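Local atomic coordinates of elongation factor G (PDB entry 2DY1), a protein that binds GTP with a magnesium ion and probably acts as a GTPase in the elongation phase of protein synthesis on the ribosome. Residues L25-A28 against L29-K32; D86-G89 against E90-A94; A118-V121 against A122-G126; V201-F204 against R205-L209; L265-I268 against L269-L272. All coordinates share one frame; numbering follows the deposited sequence.

All five contacts are local, each joining successive turns of one helix, so none closes a long loop. They follow one another along the chain without nesting or crossing, all in the GTP-binding domain. Contact 1 lies on helix 22-32, which starts in the P-loop. Contact 2 starts helix 88-97, and contact 3 ends helix 113-124. These two touch where R92 meets V121 and R124. Contact 4 is on the outlying helix 198-213; its nearest atoms are about 9 Å from contact 5. Contact 5 ends helix 261-271 and returns to contact 1, with L29 CD2 4.0 Å from L265 CB. Contacts 1 and 5 both pack on strands 65-71 and 74-80.

Contact 1. Residues L25-A28 against L29-K32; sequences LTEA and LLYK
K32 donates its backbone N-H to A28, with K32 N 2.8 Å from A28 O. The bond is nearly straight, 165° at the hydrogen. CB and CG of K32 rest on the same oxygen, each 3.3 Å from A28 O. Three more bonds of this i to i+4 kind come before it: Y31 to E27, L30 to T26 and L29 to L25. T26 and L30 lie alongside each other and point the same way. CG2 of T26 approaches CD1 of L30 at 4.2 Å. Chi1 of T26 (-61°) sends this methyl anti to the backbone N and leaves OG1 beside that N. OG1 is hydrogen-bonded to K22 O, one turn back. L29 also packs on L25, with L29 CD1 4.3 Å from L25 CG. This is helix 22-32, whose first residues, K22 and T23, close the P-loop (Walker A) that wraps the phosphates. K22 binds GTP, and T23 binds both GTP and the magnesium ion. The E27 chain is bent at chi2 and crosses L30 at a slant. OE1 of E27 comes 4.0 Å from CD1 of L30. That oxygen is also bonded to T48 N, while OE2 takes G40 N and a salt bridge from K36. The buried carboxylate thus has three polar partners, which would probably keep it charged and fix its rotation. L29 and L30 press on strand 65-71, and L25, A28 and L29 meet helix 261-271. The far end of K32 turns away, and its NZ is hydrogen-bonded to G186 O.

Contact 2. Residues D86-G89 against E90-A94; sequences DFVG and EIRGA
V88 and R92 stand one helical turn apart, and their side chains cross obliquely. CG2 of V88 does the touching. It lies 3.4 Å from R92 NE and 3.7 Å from R92 CD. Chi1 of V88 (61°) puts CG2 anti to the backbone N and wedges CG1 between that N and the carbonyl carbon. R92 is extended from CG to NE, so its chain passes the valine methyl before the guanidinium group goes on outward. The methyl meets that group at a slant. NH1 of R92 is hydrogen-bonded to R377 O, which may offset the nearby like charge of R124. Replacing R92, with an alanine here, is likely to leave R377 O without this donor and the V88 methyl without the chain beside it. I91 reaches back over F87, with I91 CG1 3.4 Å from F87 O. The F87 ring leads away from the helix, and CB of D86 sits over its centre, 4.0 Å above one face. E90 is bent at chi2, and its OE2 forms a salt bridge with K290 and a bond to T64 N. Backbone bonds hold the turn, among them R92 N to V88 O at 2.8 Å and G93 N to G89 O at 3.0 Å. G89 O also accepts R358 NH2. F87 occupies the N-cap position of helix 88-97. That helix follows the DxPG motif, as the switch II helix does in translational GTPases, and the F87 side chain is about 4 Å from that of the GTP-binding T60.

Contact 3. Residues A118-V121 against A122-G126; sequences AWTV and AERLG
Chi1 of W119 (-170°) and chi1 of E123 (-155°) both place CG anti to the backbone N. W119 and E123 are four residues apart, and with these torsions the indole and the carboxylate come together on one flank. The two cross at a slant, their planes 79° apart. NE1 of W119 is 3.9 Å from OE2 of E123. A water bridges them: it accepts from W119 NE1 at 3.0 Å and donates to E123 OE2 at 3.3 Å. On another flank V121 and L125 lie side by side, pointing the same way, with V121 CG1 4.0 Å from L125 CD1. Both side chains also touch L95 of helix 88-97. R124 bends at chi3 and crosses T120. Its NH1 is 3.8 Å from T120 CG2, while R124 CG lies 3.3 Å from T120 O. The guanidinium group runs close to R92, a like charge. Helix 113-124 is the crossover of a beta-alpha-beta unit, between strands 100-106 and 129-134. It ends in a Schellman motif, where G126 takes positive phi and G126 N is hydrogen-bonded to E123 O. OE2 of E123 also forms a salt bridge with R129, and R129 makes a cation-pi contact with W119. Y248 meets the W119 ring edge-to-face. The carboxylate, the arginine, the indole N-H and the water therefore form one linked set, which probably steadies the charge on E123 and holds the indole in its rotation.

Contact 4. Residues V201-F204 against R205-L209; sequences VQRF and RQEVL
R203 and E207 lie one turn apart on helix 198-213, in the segment inserted between the core strands 129-134 and 248-252. It probably belongs to the G' subdomain, an insert found in the G domain of elongation factor G. Four backbone bonds carry the helix here. R205 N reaches V201 O at 2.9 Å, and Q206, E207 and V208 bond in turn to Q202, R203 and F204. Among the charged groups, R203 and E207 lie side by side and point the same way. Chi1 of R203 (-172°) brings its methylene groups beside the carboxylate, and OE2 of E207 is 3.5 Å from CG of R203. The charged ends do not meet: R203 NE stays 5.2 Å from E207 OE2, so any attraction would act at a distance. F204 and E207 meet at a slant, the F204 ring and the E207 carboxylate 53° apart in plane. OE1 of E207 approaches F204 CD1 at 4.0 Å. F204 also packs on P158 and L161 of strand 156-165, and V208 on L157. The amide contacts lie on the solvent side. Q202 is bent at chi2, and the Q202 and Q206 side chains cross at about a right angle, their amide planes 87° apart. CD of R205 passes 4.0 Å from NE2 of Q202. CG of Q206 is pressed close to the Q202 backbone, 3.0 Å from Q202 O.

Contact 5. Residues L265-I268 against L269-L272; sequences LELI and LEAL
The last turns of helix 261-271, which flanks the central sheet of the GTP-binding domain, bring L267 and I268 against A271 and L272. The helix follows S254 and E256, two residues that bind GTP. L272 is the first residue to leave helical angles, yet its N-H still bonds back, with L272 N 3.0 Å from I268 O. Before it, A271 N reaches L267 O at 2.8 Å. I268 and L272 slant across each other. Chi1 of I268 (-78°) leaves CG2 anti to the backbone N, and this methyl meets L272 CD1 at 4.0 Å. L267 uses one branch for two neighbours: its CD1 lies 4.2 Å from A271 CB and 3.9 Å from E270 OE1. The second meeting is a methyl against a carboxylate oxygen, and the E270 chain runs extended to reach it. L269 turns back along the helix, with L269 CG 3.6 Å from L265 O. Two carbonyls near the helix end have side-chain partners. L269 O is hydrogen-bonded to R10 NH2, and E270 O to H239 ND1. L267, I268, A271 and L272 all press on M130 of strand 129-134. L265, I268 and L269 rest on strand 74-80, with L265 also on strand 65-71. E270, A271 and L272 meet helix 231-243, so this helix end is wedged between the sheet and a second helix.

Contact 1. Residues L25-A28 against L29-K32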
loop_
_atom_site.group_PDB
_atom_site.type_symbol
_atom_site.label_atom_id
_atom_site.label_comp_id
_atom_site.label_asym_id
_atom_site.label_seq_id
_atom_site.Cartn_x
_atom_site.Cartn_y
_atom_site.Cartn_z
ATOM N N LEU A 25 -11.889 17.740 9.096
ATOM C CA LEU A 25 -12.084 17.582 10.526
ATOM C C LEU A 25 -10.786 17.951 11.253
ATOM O O LEU A 25 -10.792 18.610 12.299
ATOM C CB LEU A 25 -12.457 16.131 10.827
ATOM C CG LEU A 25 -12.915 15.799 12.236
ATOM C CD1 LEU A 25 -14.143 16.648 12.610
ATOM C CD2 LEU A 25 -13.262 14.308 12.267
ATOM N N THR A 26 -9.666 17.521 10.678
ATOM C CA THR A 26 -8.352 17.801 11.268
ATOM C C THR A 26 -8.138 19.312 11.343
ATOM O O THR A 26 -7.689 19.842 12.359
ATOM C CB THR A 26 -7.243 17.127 10.423
ATOM O OG1 THR A 26 -7.452 15.704 10.425
ATOM C CG2 THR A 26 -5.851 17.435 10.991
ATOM N N GLU A 27 -8.449 20.009 10.244
ATOM C CA GLU A 27 -8.348 21.472 10.205
ATOM C C GLU A 27 -9.209 22.110 11.294
ATOM O O GLU A 27 -8.779 23.032 11.970
ATOM C CB GLU A 27 -8.836 22.022 8.858
ATOM C CG GLU A 27 -7.806 22.173 7.758
ATOM C CD GLU A 27 -6.586 22.977 8.188
ATOM O OE1 GLU A 27 -5.581 22.314 8.415
ATOM O OE2 GLU A 27 -6.630 24.224 8.301
ATOM N N ALA A 28 -10.433 21.612 11.456
ATOM C CA ALA A 28 -11.343 22.155 12.464
ATOM C C ALA A 28 -10.790 21.947 13.872
ATOM O O ALA A 28 -10.897 22.833 14.715
ATOM C CB ALA A 28 -12.748 21.507 12.331
ATOM N N LEU A 29 -10.198 20.782 14.117
ATOM C CA LEU A 29 -9.607 20.504 15.426
ATOM C C LEU A 29 -8.402 21.432 15.673
ATOM O O LEU A 29 -8.215 21.964 16.795
ATOM C CB LEU A 29 -9.188 19.030 15.494
ATOM C CG LEU A 29 -10.340 18.037 15.662
ATOM C CD1 LEU A 29 -9.945 16.648 15.214
ATOM C CD2 LEU A 29 -10.773 18.046 17.141
ATOM N N LEU A 30 -7.579 21.658 14.644
ATOM C CA LEU A 30 -6.423 22.552 14.817
ATOM C C LEU A 30 -6.900 23.986 15.102
ATOM O O LEU A 30 -6.363 24.684 15.986
ATOM C CB LEU A 30 -5.544 22.535 13.554
ATOM C CG LEU A 30 -4.758 21.232 13.360
ATOM C CD1 LEU A 30 -4.193 21.138 11.943
ATOM C CD2 LEU A 30 -3.616 21.181 14.387
ATOM N N TYR A 31 -7.931 24.415 14.385
ATOM C CA TYR A 31 -8.468 25.752 14.596
ATOM C C TYR A 31 -9.145 25.898 15.959
ATOM O O TYR A 31 -8.827 26.829 16.719
ATOM C CB TYR A 31 -9.474 26.117 13.487
ATOM C CG TYR A 31 -10.256 27.382 13.787
ATOM C CD1 TYR A 31 -11.617 27.323 14.078
ATOM C CD2 TYR A 31 -9.619 28.621 13.850
ATOM C CE1 TYR A 31 -12.326 28.468 14.433
ATOM C CE2 TYR A 31 -10.323 29.774 14.203
ATOM C CZ TYR A 31 -11.667 29.688 14.492
ATOM O OH TYR A 31 -12.349 30.829 14.847
ATOM N N LYS A 32 -10.025 24.952 16.303
ATOM C CA LYS A 32 -10.761 25.066 17.558
ATOM C C LYS A 32 -9.912 24.977 18.812
ATOM O O LYS A 32 -10.285 25.552 19.835
ATOM C CB LYS A 32 -11.893 24.034 17.618
ATOM C CG LYS A 32 -13.064 24.326 16.684
ATOM C CD LYS A 32 -13.741 25.637 17.033
ATOM C CE LYS A 32 -15.116 25.412 17.620
ATOM N NZ LYS A 32 -15.692 26.682 18.144
#

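Contact 2. Residues D86-G89 against E90-A94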
loop_
_atom_site.group_PDB
_atom_site.type_symbol
_atom_site.label_atom_id
_atom_site.label_comp_id
_atom_site.label_asym_id
_atom_site.label_seq_id
_atom_site.Cartn_x
_atom_site.Cartn_y
_atom_site.Cartn_z
ATOM N N ASP A 86 -4.269 3.811 -3.305
ATOM C CA ASP A 86 -3.009 4.106 -3.954
ATOM C C ASP A 86 -1.943 4.415 -2.912
ATOM O O ASP A 86 -0.733 4.193 -3.131
ATOM C CB ASP A 86 -3.156 5.351 -4.815
ATOM C CG ASP A 86 -4.065 5.136 -5.984
ATOM O OD1 ASP A 86 -3.562 4.962 -7.117
ATOM O OD2 ASP A 86 -5.289 5.130 -5.754
ATOM N N PHE A 87 -2.398 4.960 -1.794
ATOM C CA PHE A 87 -1.490 5.379 -0.727
ATOM C C PHE A 87 -1.489 4.454 0.482
ATOM O O PHE A 87 -1.323 4.910 1.620
ATOM C CB PHE A 87 -1.841 6.812 -0.340
ATOM C CG PHE A 87 -1.943 7.743 -1.540
ATOM C CD1 PHE A 87 -3.125 8.425 -1.813
ATOM C CD2 PHE A 87 -0.874 7.869 -2.417
ATOM C CE1 PHE A 87 -3.239 9.218 -2.969
ATOM C CE2 PHE A 87 -0.971 8.658 -3.563
ATOM C CZ PHE A 87 -2.164 9.333 -3.843
ATOM N N VAL A 88 -1.684 3.170 0.214
ATOM C CA VAL A 88 -1.676 2.122 1.247
ATOM C C VAL A 88 -0.420 2.230 2.133
ATOM O O VAL A 88 -0.479 1.941 3.328
ATOM C CB VAL A 88 -1.747 0.727 0.586
ATOM C CG1 VAL A 88 -0.544 0.496 -0.318
ATOM C CG2 VAL A 88 -1.860 -0.367 1.644
ATOM N N GLY A 89 0.719 2.607 1.558
ATOM C CA GLY A 89 1.932 2.734 2.361
ATOM C C GLY A 89 1.733 3.668 3.550
ATOM O O GLY A 89 1.976 3.320 4.721
ATOM N N GLU A 90 1.238 4.855 3.260
ATOM C CA GLU A 90 1.005 5.848 4.293
ATOM C C GLU A 90 -0.133 5.474 5.224
ATOM O O GLU A 90 -0.063 5.722 6.422
ATOM C CB GLU A 90 0.722 7.199 3.633
ATOM C CG GLU A 90 1.974 7.885 3.116
ATOM C CD GLU A 90 2.767 8.526 4.242
ATOM O OE1 GLU A 90 3.507 7.814 4.956
ATOM O OE2 GLU A 90 2.626 9.746 4.436
ATOM N N ILE A 91 -1.184 4.883 4.670
ATOM C CA ILE A 91 -2.309 4.480 5.494
ATOM C C ILE A 91 -1.873 3.431 6.511
ATOM O O ILE A 91 -2.167 3.566 7.712
ATOM C CB ILE A 91 -3.458 3.915 4.635
ATOM C CG1 ILE A 91 -3.997 5.024 3.720
ATOM C CG2 ILE A 91 -4.611 3.411 5.550
ATOM C CD1 ILE A 91 -5.015 4.542 2.669
ATOM N N ARG A 92 -1.192 2.390 6.049
ATOM C CA ARG A 92 -0.781 1.340 6.990
ATOM C C ARG A 92 0.259 1.861 7.970
ATOM O O ARG A 92 0.254 1.480 9.154
ATOM C CB ARG A 92 -0.316 0.097 6.224
ATOM C CG ARG A 92 -1.513 -0.592 5.521
ATOM C CD ARG A 92 -1.176 -1.925 4.928
ATOM N NE ARG A 92 -2.334 -2.490 4.219
ATOM C CZ ARG A 92 -2.415 -3.764 3.848
ATOM N NH1 ARG A 92 -1.414 -4.587 4.122
ATOM N NH2 ARG A 92 -3.487 -4.209 3.204
ATOM N N GLY A 93 1.119 2.756 7.500
ATOM C CA GLY A 93 2.112 3.348 8.387
ATOM C C GLY A 93 1.453 4.161 9.499
ATOM O O GLY A 93 1.899 4.125 10.646
ATOM N N ALA A 94 0.398 4.914 9.179
ATOM C CA ALA A 94 -0.297 5.723 10.184
ATOM C C ALA A 94 -0.961 4.822 11.219
ATOM O O ALA A 94 -0.914 5.117 12.406
ATOM C CB ALA A 94 -1.343 6.630 9.526
#

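Contact 3. Residues A118-V121 against A122-G126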
loop_
_atom_site.group_PDB
_atom_site.type_symbol
_atom_site.label_atom_id
_atom_site.label_comp_id
_atom_site.label_asym_id
_atom_site.label_seq_id
_atom_site.Cartn_x
_atom_site.Cartn_y
_atom_site.Cartn_z
ATOM N N ALA A 118 -9.286 0.146 5.742
ATOM C CA ALA A 118 -8.649 0.713 6.928
ATOM C C ALA A 118 -9.118 -0.033 8.175
ATOM O O ALA A 118 -8.327 -0.296 9.079
ATOM C CB ALA A 118 -8.972 2.199 7.040
ATOM N N TRP A 119 -10.412 -0.355 8.228
ATOM C CA TRP A 119 -10.982 -1.078 9.366
ATOM C C TRP A 119 -10.275 -2.423 9.572
ATOM O O TRP A 119 -9.920 -2.790 10.692
ATOM C CB TRP A 119 -12.472 -1.316 9.120
ATOM C CG TRP A 119 -13.219 -1.830 10.317
ATOM C CD1 TRP A 119 -13.440 -3.136 10.663
ATOM C CD2 TRP A 119 -13.844 -1.037 11.319
ATOM N NE1 TRP A 119 -14.170 -3.199 11.825
ATOM C CE2 TRP A 119 -14.431 -1.923 12.252
ATOM C CE3 TRP A 119 -13.972 0.342 11.522
ATOM C CZ2 TRP A 119 -15.133 -1.468 13.373
ATOM C CZ3 TRP A 119 -14.668 0.797 12.634
ATOM C CH2 TRP A 119 -15.240 -0.112 13.549
ATOM N N THR A 120 -10.063 -3.142 8.475
ATOM C CA THR A 120 -9.417 -4.450 8.524
ATOM C C THR A 120 -7.968 -4.356 9.007
ATOM O O THR A 120 -7.524 -5.174 9.810
ATOM C CB THR A 120 -9.445 -5.116 7.133
ATOM O OG1 THR A 120 -10.803 -5.380 6.770
ATOM C CG2 THR A 120 -8.672 -6.427 7.152
ATOM N N VAL A 121 -7.237 -3.367 8.504
ATOM C CA VAL A 121 -5.844 -3.192 8.927
ATOM C C VAL A 121 -5.827 -2.888 10.421
ATOM O O VAL A 121 -5.024 -3.459 11.178
ATOM C CB VAL A 121 -5.174 -2.045 8.148
ATOM C CG1 VAL A 121 -3.764 -1.767 8.705
ATOM C CG2 VAL A 121 -5.100 -2.433 6.675
ATOM N N ALA A 122 -6.734 -2.014 10.863
ATOM C CA ALA A 122 -6.788 -1.671 12.275
ATOM C C ALA A 122 -7.063 -2.920 13.107
ATOM O O ALA A 122 -6.450 -3.125 14.153
ATOM C CB ALA A 122 -7.885 -0.614 12.529
ATOM N N GLU A 123 -8.000 -3.740 12.636
ATOM C CA GLU A 123 -8.361 -4.973 13.336
ATOM C C GLU A 123 -7.155 -5.905 13.465
ATOM O O GLU A 123 -6.885 -6.429 14.559
ATOM C CB GLU A 123 -9.513 -5.660 12.589
ATOM C CG GLU A 123 -10.375 -6.574 13.450
ATOM C CD GLU A 123 -11.758 -6.792 12.852
ATOM O OE1 GLU A 123 -11.842 -7.308 11.714
ATOM O OE2 GLU A 123 -12.761 -6.439 13.514
ATOM N N ARG A 124 -6.412 -6.092 12.373
ATOM C CA ARG A 124 -5.243 -6.972 12.389
ATOM C C ARG A 124 -4.157 -6.460 13.323
ATOM O O ARG A 124 -3.397 -7.242 13.877
ATOM C CB ARG A 124 -4.678 -7.173 10.975
ATOM C CG ARG A 124 -5.624 -7.922 10.032
ATOM C CD ARG A 124 -4.872 -8.574 8.872
ATOM N NE ARG A 124 -4.156 -7.605 8.045
ATOM C CZ ARG A 124 -4.427 -7.361 6.766
ATOM N NH1 ARG A 124 -5.403 -8.017 6.155
ATOM N NH2 ARG A 124 -3.718 -6.463 6.092
ATOM N N LEU A 125 -4.081 -5.143 13.492
ATOM C CA LEU A 125 -3.104 -4.544 14.404
ATOM C C LEU A 125 -3.597 -4.597 15.844
ATOM O O LEU A 125 -2.862 -4.248 16.764
ATOM C CB LEU A 125 -2.829 -3.083 14.022
ATOM C CG LEU A 125 -1.911 -2.917 12.810
ATOM C CD1 LEU A 125 -2.020 -1.495 12.303
ATOM C CD2 LEU A 125 -0.455 -3.219 13.181
ATOM N N GLY A 126 -4.848 -5.018 16.029
ATOM C CA GLY A 126 -5.417 -5.111 17.365
ATOM C C GLY A 126 -5.824 -3.769 17.933
ATOM O O GLY A 126 -5.874 -3.579 19.151
HETATM O O HOH W 1 -15.814 -5.421 13.041
#

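Contact 4. Residues V201-F204 against R205-L209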
loop_
_atom_site.group_PDB
_atom_site.type_symbol
_atom_site.label_atom_id
_atom_site.label_comp_id
_atom_site.label_asym_id
_atom_site.label_seq_id
_atom_site.Cartn_x
_atom_site.Cartn_y
_atom_site.Cartn_z
ATOM N N VAL A 201 -34.566 8.867 22.057
ATOM C CA VAL A 201 -33.313 9.132 22.755
ATOM C C VAL A 201 -33.200 8.210 23.960
ATOM O O VAL A 201 -32.132 7.652 24.230
ATOM C CB VAL A 201 -33.231 10.583 23.224
ATOM C CG1 VAL A 201 -32.023 10.773 24.121
ATOM C CG2 VAL A 201 -33.131 11.497 22.020
ATOM N N GLN A 202 -34.309 8.044 24.675
ATOM C CA GLN A 202 -34.323 7.180 25.848
ATOM C C GLN A 202 -34.014 5.731 25.472
ATOM O O GLN A 202 -33.283 5.040 26.183
ATOM C CB GLN A 202 -35.686 7.264 26.548
ATOM C CG GLN A 202 -35.619 7.826 27.960
ATOM C CD GLN A 202 -34.612 7.097 28.841
ATOM O OE1 GLN A 202 -34.594 5.868 28.900
ATOM N NE2 GLN A 202 -33.773 7.858 29.537
ATOM N N ARG A 203 -34.569 5.273 24.352
ATOM C CA ARG A 203 -34.343 3.911 23.875
ATOM C C ARG A 203 -32.856 3.701 23.604
ATOM O O ARG A 203 -32.269 2.686 23.997
ATOM C CB ARG A 203 -35.131 3.680 22.591
ATOM C CG ARG A 203 -35.139 2.264 22.072
ATOM C CD ARG A 203 -35.633 2.257 20.628
ATOM N NE ARG A 203 -36.781 3.144 20.429
ATOM C CZ ARG A 203 -36.994 3.840 19.314
ATOM N NH1 ARG A 203 -36.137 3.750 18.301
ATOM N NH2 ARG A 203 -38.053 4.635 19.213
ATOM N N PHE A 204 -32.244 4.658 22.915
ATOM C CA PHE A 204 -30.820 4.538 22.627
ATOM C C PHE A 204 -29.992 4.560 23.907
ATOM O O PHE A 204 -28.974 3.866 24.003
ATOM C CB PHE A 204 -30.370 5.668 21.691
ATOM C CG PHE A 204 -30.533 5.340 20.235
ATOM C CD1 PHE A 204 -29.576 4.575 19.561
ATOM C CD2 PHE A 204 -31.662 5.754 19.538
ATOM C CE1 PHE A 204 -29.752 4.237 18.231
ATOM C CE2 PHE A 204 -31.838 5.414 18.213
ATOM C CZ PHE A 204 -30.883 4.655 17.556
ATOM N N ARG A 205 -30.401 5.358 24.884
ATOM C CA ARG A 205 -29.638 5.414 26.123
ATOM C C ARG A 205 -29.656 4.050 26.812
ATOM O O ARG A 205 -28.624 3.572 27.305
ATOM C CB ARG A 205 -30.198 6.492 27.060
ATOM C CG ARG A 205 -29.431 6.577 28.362
ATOM C CD ARG A 205 -29.822 7.744 29.237
ATOM N NE ARG A 205 -28.971 7.734 30.427
ATOM C CZ ARG A 205 -28.904 8.706 31.329
ATOM N NH1 ARG A 205 -29.644 9.802 31.195
ATOM N NH2 ARG A 205 -28.087 8.577 32.368
ATOM N N GLN A 206 -30.826 3.420 26.833
ATOM C CA GLN A 206 -30.986 2.107 27.458
ATOM C C GLN A 206 -30.101 1.094 26.738
ATOM O O GLN A 206 -29.478 0.234 27.359
ATOM C CB GLN A 206 -32.440 1.635 27.363
ATOM C CG GLN A 206 -33.482 2.622 27.864
ATOM C CD GLN A 206 -34.910 2.109 27.692
ATOM O OE1 GLN A 206 -35.320 1.722 26.592
ATOM N NE2 GLN A 206 -35.674 2.109 28.782
ATOM N N GLU A 207 -30.076 1.186 25.415
ATOM C CA GLU A 207 -29.267 0.280 24.614
ATOM C C GLU A 207 -27.782 0.465 24.893
ATOM O O GLU A 207 -27.040 -0.510 24.953
ATOM C CB GLU A 207 -29.551 0.496 23.129
ATOM C CG GLU A 207 -30.891 -0.068 22.681
ATOM C CD GLU A 207 -31.286 0.391 21.291
ATOM O OE1 GLU A 207 -30.399 0.826 20.523
ATOM O OE2 GLU A 207 -32.488 0.309 20.960
ATOM N N VAL A 208 -27.353 1.713 25.055
ATOM C CA VAL A 208 -25.951 2.000 25.328
ATOM C C VAL A 208 -25.548 1.464 26.703
ATOM O O VAL A 208 -24.507 0.813 26.840
ATOM C CB VAL A 208 -25.678 3.512 25.239
ATOM C CG1 VAL A 208 -24.326 3.848 25.881
ATOM C CG2 VAL A 208 -25.673 3.931 23.761
ATOM N N LEU A 209 -26.381 1.727 27.708
ATOM C CA LEU A 209 -26.124 1.253 29.064
ATOM C C LEU A 209 -25.990 -0.254 29.065
ATOM O O LEU A 209 -25.019 -0.798 29.603
ATOM C CB LEU A 209 -27.265 1.667 30.003
ATOM C CG LEU A 209 -27.322 3.148 30.386
ATOM C CD1 LEU A 209 -28.549 3.410 31.253
ATOM C CD2 LEU A 209 -26.052 3.533 31.130
#

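Contact 5. Residues L265-I268 against L269-L272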
loop_
_atom_site.group_PDB
_atom_site.type_symbol
_atom_site.label_atom_id
_atom_site.label_comp_id
_atom_site.label_asym_id
_atom_site.label_seq_id
_atom_site.Cartn_x
_atom_site.Cartn_y
_atom_site.Cartn_z
ATOM N N LEU A 265 -13.139 15.571 20.298
ATOM C CA LEU A 265 -11.836 15.497 20.936
ATOM C C LEU A 265 -11.962 14.972 22.375
ATOM O O LEU A 265 -11.159 14.139 22.816
ATOM C CB LEU A 265 -11.175 16.874 20.901
ATOM C CG LEU A 265 -9.709 16.960 21.341
ATOM C CD1 LEU A 265 -8.854 15.959 20.573
ATOM C CD2 LEU A 265 -9.224 18.395 21.089
ATOM N N GLU A 266 -12.979 15.444 23.088
ATOM C CA GLU A 266 -13.207 14.997 24.459
ATOM C C GLU A 266 -13.537 13.503 24.454
ATOM O O GLU A 266 -13.074 12.745 25.318
ATOM C CB GLU A 266 -14.341 15.811 25.090
ATOM C CG GLU A 266 -13.978 17.294 25.253
ATOM C CD GLU A 266 -15.134 18.157 25.748
ATOM O OE1 GLU A 266 -16.275 17.952 25.287
ATOM O OE2 GLU A 266 -14.900 19.055 26.589
ATOM N N LEU A 267 -14.329 13.065 23.477
ATOM C CA LEU A 267 -14.673 11.649 23.378
ATOM C C LEU A 267 -13.437 10.798 23.066
ATOM O O LEU A 267 -13.325 9.676 23.547
ATOM C CB LEU A 267 -15.772 11.439 22.325
ATOM C CG LEU A 267 -16.245 10.011 22.070
ATOM C CD1 LEU A 267 -16.852 9.422 23.343
ATOM C CD2 LEU A 267 -17.280 10.020 20.949
ATOM N N ILE A 268 -12.513 11.318 22.254
ATOM C CA ILE A 268 -11.286 10.583 21.959
ATOM C C ILE A 268 -10.543 10.326 23.273
ATOM O O ILE A 268 -10.084 9.200 23.533
ATOM C CB ILE A 268 -10.403 11.395 20.988
ATOM C CG1 ILE A 268 -10.971 11.255 19.574
ATOM C CG2 ILE A 268 -8.951 10.919 21.046
ATOM C CD1 ILE A 268 -10.418 12.285 18.556
ATOM N N LEU A 269 -10.427 11.361 24.102
ATOM C CA LEU A 269 -9.739 11.222 25.383
ATOM C C LEU A 269 -10.473 10.246 26.294
ATOM O O LEU A 269 -9.864 9.390 26.940
ATOM C CB LEU A 269 -9.608 12.596 26.062
ATOM C CG LEU A 269 -8.632 13.504 25.314
ATOM C CD1 LEU A 269 -8.918 14.958 25.675
ATOM C CD2 LEU A 269 -7.170 13.115 25.651
ATOM N N GLU A 270 -11.792 10.340 26.322
ATOM C CA GLU A 270 -12.566 9.463 27.188
ATOM C C GLU A 270 -12.625 7.997 26.771
ATOM O O GLU A 270 -12.576 7.093 27.611
ATOM C CB GLU A 270 -13.994 10.006 27.292
ATOM C CG GLU A 270 -14.969 9.068 27.980
ATOM C CD GLU A 270 -16.393 9.594 27.940
ATOM O OE1 GLU A 270 -16.687 10.452 27.073
ATOM O OE2 GLU A 270 -17.220 9.139 28.759
ATOM N N ALA A 271 -12.718 7.753 25.469
ATOM C CA ALA A 271 -12.860 6.401 24.953
ATOM C C ALA A 271 -11.647 5.613 24.491
ATOM O O ALA A 271 -11.627 4.394 24.610
ATOM C CB ALA A 271 -13.894 6.417 23.818
ATOM N N LEU A 272 -10.645 6.293 23.948
ATOM C CA LEU A 272 -9.502 5.596 23.393
ATOM C C LEU A 272 -8.391 5.422 24.403
ATOM O O LEU A 272 -8.257 6.215 25.325
ATOM C CB LEU A 272 -9.039 6.328 22.129
ATOM C CG LEU A 272 -10.196 6.464 21.120
ATOM C CD1 LEU A 272 -9.655 7.176 19.866
ATOM C CD2 LEU A 272 -10.784 5.107 20.735
#